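Local coordinates for carbohydrate binding module family 33 and 10 domain protein (PDB 6RW7), which is an AA10 lytic polysaccharide monooxygenase, a copper enzyme that probably binds cellulose and cleaves it oxidatively, represented here by its catalytic domain, at residues F116-P121 with C170-R175. Sequence-based numbering, arbitrary orientation.
Sequences FYITKP and CNVPSR
Residues 116-121 and 170-175 run in nearly the same direction, their overall directions 20° apart, with CA atoms 8.6 Å apart at Phe-116 and Cys-170 but 6.1 Å at Pro-121 and Arg-175. Side chains bridge the two segments, which run out of strand 111-118 of the mixed sheet and strand 165-172 of the antiparallel sheet of the AA10 β-sandwich. Within the strands, Cys-170 SG sits over one face of the Phe-116 ring, 4.0 Å from its centroid and leaning toward the CD1–CE1 side, a sulfur-aromatic contact. This sulfur is also half of the disulfide to Cys-142, whose backbone pairs with that of Phe-116. Next along, Ile-118 points toward 170-175: Ile-118 CG2 meets Pro-173 CG at 4.0 Å, while CD1, carried on a CG1 anti to the backbone N (chi1 -166°), reaches the CG methylene of Arg-175. Beyond the strands, Arg-175 supplies the polar link. Its chain bends at chi2 (-68°), and the guanidinium holds the carbonyl of Thr-119 side-on, Arg-175 NE and NH2 each 2.9 Å from Thr-119 O, which lies in the guanidinium plane. Arg-175 NH1 bonds back to Ser-174 O at 2.8 Å, fixing the rotation of the group, and Pro-121 lies over one face, Pro-121 CD 3.5 Å from Arg-175 NH2. NH2 also forms a salt bridge with Glu-137, whose backbone is hydrogen-bonded to that of Ile-118. An alanine in place of Arg-175 would probably leave Thr-119 O without these two donors, Ser-174 O without NH1 and Glu-137 without this positive mate, and open a gap beside the Pro-121 ring. The contact thus passes from sulfur and hydrocarbon between the sheets to a charged, partly exposed end, where one arginine ties together the loops that follow both strands and its charge is probably offset by Glu-137.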
loop_
_atom_site.group_PDB
_atom_site.type_symbol
_atom_site.label_atom_id
_atom_site.label_comp_id
_atom_site.label_asym_id
_atom_site.label_seq_id
_atom_site.Cartn_x
_atom_site.Cartn_y
_atom_site.Cartn_z
ATOM N N PHE A 116 0.007 6.173 -6.801
ATOM C CA PHE A 116 -1.210 5.581 -6.211
ATOM C C PHE A 116 -2.186 5.213 -7.316
ATOM O O PHE A 116 -2.494 6.067 -8.167
ATOM C CB PHE A 116 -1.916 6.568 -5.292
ATOM C CG PHE A 116 -1.123 7.071 -4.117
ATOM C CD1 PHE A 116 -0.161 8.058 -4.271
ATOM C CD2 PHE A 116 -1.327 6.535 -2.860
ATOM C CE1 PHE A 116 0.528 8.537 -3.166
ATOM C CE2 PHE A 116 -0.616 6.996 -1.773
ATOM C CZ PHE A 116 0.313 7.988 -1.926
ATOM N N TYR A 117 -2.704 3.999 -7.219
ATOM C CA TYR A 117 -3.769 3.470 -8.087
ATOM C C TYR A 117 -4.973 3.136 -7.222
ATOM O O TYR A 117 -4.792 2.790 -6.059
ATOM C CB TYR A 117 -3.303 2.201 -8.786
ATOM C CG TYR A 117 -2.188 2.350 -9.782
ATOM C CD1 TYR A 117 -0.862 2.435 -9.382
ATOM C CD2 TYR A 117 -2.455 2.324 -11.144
ATOM C CE1 TYR A 117 0.143 2.561 -10.324
ATOM C CE2 TYR A 117 -1.450 2.381 -12.089
ATOM C CZ TYR A 117 -0.137 2.481 -11.676
ATOM O OH TYR A 117 0.882 2.596 -12.599
ATOM N N ILE A 118 -6.166 3.182 -7.812
ATOM C CA ILE A 118 -7.396 2.757 -7.100
ATOM C C ILE A 118 -8.128 1.759 -7.979
ATOM O O ILE A 118 -7.966 1.790 -9.217
ATOM C CB ILE A 118 -8.255 3.980 -6.703
ATOM C CG1 ILE A 118 -9.329 3.602 -5.680
ATOM C CG2 ILE A 118 -8.819 4.700 -7.917
ATOM C CD1 ILE A 118 -9.917 4.789 -4.991
ATOM N N THR A 119 -8.936 0.926 -7.345
ATOM C CA THR A 119 -9.826 0.002 -8.063
ATOM C C THR A 119 -10.769 0.801 -8.977
ATOM O O THR A 119 -11.103 1.966 -8.700
ATOM C CB THR A 119 -10.527 -0.936 -7.077
ATOM O OG1 THR A 119 -10.976 -0.177 -5.945
ATOM C CG2 THR A 119 -9.616 -2.061 -6.631
ATOM N N LYS A 120 -11.174 0.169 -10.064
ATOM C CA LYS A 120 -12.133 0.732 -11.030
ATOM C C LYS A 120 -13.440 1.042 -10.316
ATOM O O LYS A 120 -13.780 0.435 -9.303
ATOM C CB LYS A 120 -12.361 -0.259 -12.159
ATOM C CG LYS A 120 -11.163 -0.521 -13.043
ATOM C CD LYS A 120 -11.549 -1.311 -14.270
ATOM C CE LYS A 120 -10.514 -1.203 -15.363
ATOM N NZ LYS A 120 -9.451 -2.185 -15.143
ATOM N N PRO A 121 -14.225 2.001 -10.836
ATOM C CA PRO A 121 -15.436 2.404 -10.128
ATOM C C PRO A 121 -16.451 1.272 -9.928
ATOM O O PRO A 121 -17.139 1.290 -8.936
ATOM C CB PRO A 121 -16.002 3.554 -10.964
ATOM C CG PRO A 121 -15.299 3.465 -12.273
ATOM C CD PRO A 121 -13.954 2.813 -12.032
ATOM N N CYS A 170 -3.129 13.985 -2.319
ATOM C CA CYS A 170 -3.654 13.404 -3.570
ATOM C C CYS A 170 -5.115 13.812 -3.712
ATOM O O CYS A 170 -5.795 13.965 -2.691
ATOM C CB CYS A 170 -3.576 11.882 -3.560
ATOM S SG CYS A 170 -1.905 11.169 -3.551
ATOM N N ASN A 171 -5.586 13.891 -4.950
ATOM C CA ASN A 171 -7.028 14.018 -5.262
ATOM C C ASN A 171 -7.588 12.605 -5.457
ATOM O O ASN A 171 -7.387 12.021 -6.531
ATOM C CB ASN A 171 -7.230 14.879 -6.510
ATOM C CG ASN A 171 -8.684 15.087 -6.853
ATOM O OD1 ASN A 171 -9.553 15.035 -5.983
ATOM N ND2 ASN A 171 -8.955 15.300 -8.130
ATOM N N VAL A 172 -8.280 12.080 -4.455
ATOM C CA VAL A 172 -8.857 10.719 -4.512
ATOM C C VAL A 172 -10.114 10.763 -5.362
ATOM O O VAL A 172 -10.982 11.592 -5.120
ATOM C CB VAL A 172 -9.121 10.192 -3.096
ATOM C CG1 VAL A 172 -9.734 8.808 -3.140
ATOM C CG2 VAL A 172 -7.835 10.157 -2.273
ATOM N N PRO A 173 -10.224 9.888 -6.384
ATOM C CA PRO A 173 -11.418 9.839 -7.225
ATOM C C PRO A 173 -12.683 9.508 -6.436
ATOM O O PRO A 173 -12.621 8.825 -5.410
ATOM C CB PRO A 173 -11.116 8.709 -8.221
ATOM C CG PRO A 173 -9.611 8.630 -8.266
ATOM C CD PRO A 173 -9.182 8.963 -6.856
ATOM N N SER A 174 -13.813 9.973 -6.950
ATOM C CA SER A 174 -15.135 9.667 -6.370
ATOM C C SER A 174 -15.335 8.163 -6.468
ATOM O O SER A 174 -15.127 7.579 -7.561
ATOM C CB SER A 174 -16.272 10.351 -7.070
ATOM O OG SER A 174 -16.148 11.759 -6.988
ATOM N N ARG A 175 -15.711 7.553 -5.359
ATOM C CA ARG A 175 -15.972 6.106 -5.271
ATOM C C ARG A 175 -17.105 5.902 -4.285
ATOM O O ARG A 175 -17.352 6.811 -3.434
ATOM C CB ARG A 175 -14.740 5.328 -4.809
ATOM C CG ARG A 175 -13.631 5.206 -5.844
ATOM C CD ARG A 175 -14.036 4.341 -7.019
ATOM N NE ARG A 175 -12.992 4.127 -8.026
ATOM C CZ ARG A 175 -12.708 4.936 -9.028
ATOM N NH1 ARG A 175 -13.350 6.083 -9.191
ATOM N NH2 ARG A 175 -11.770 4.570 -9.887
#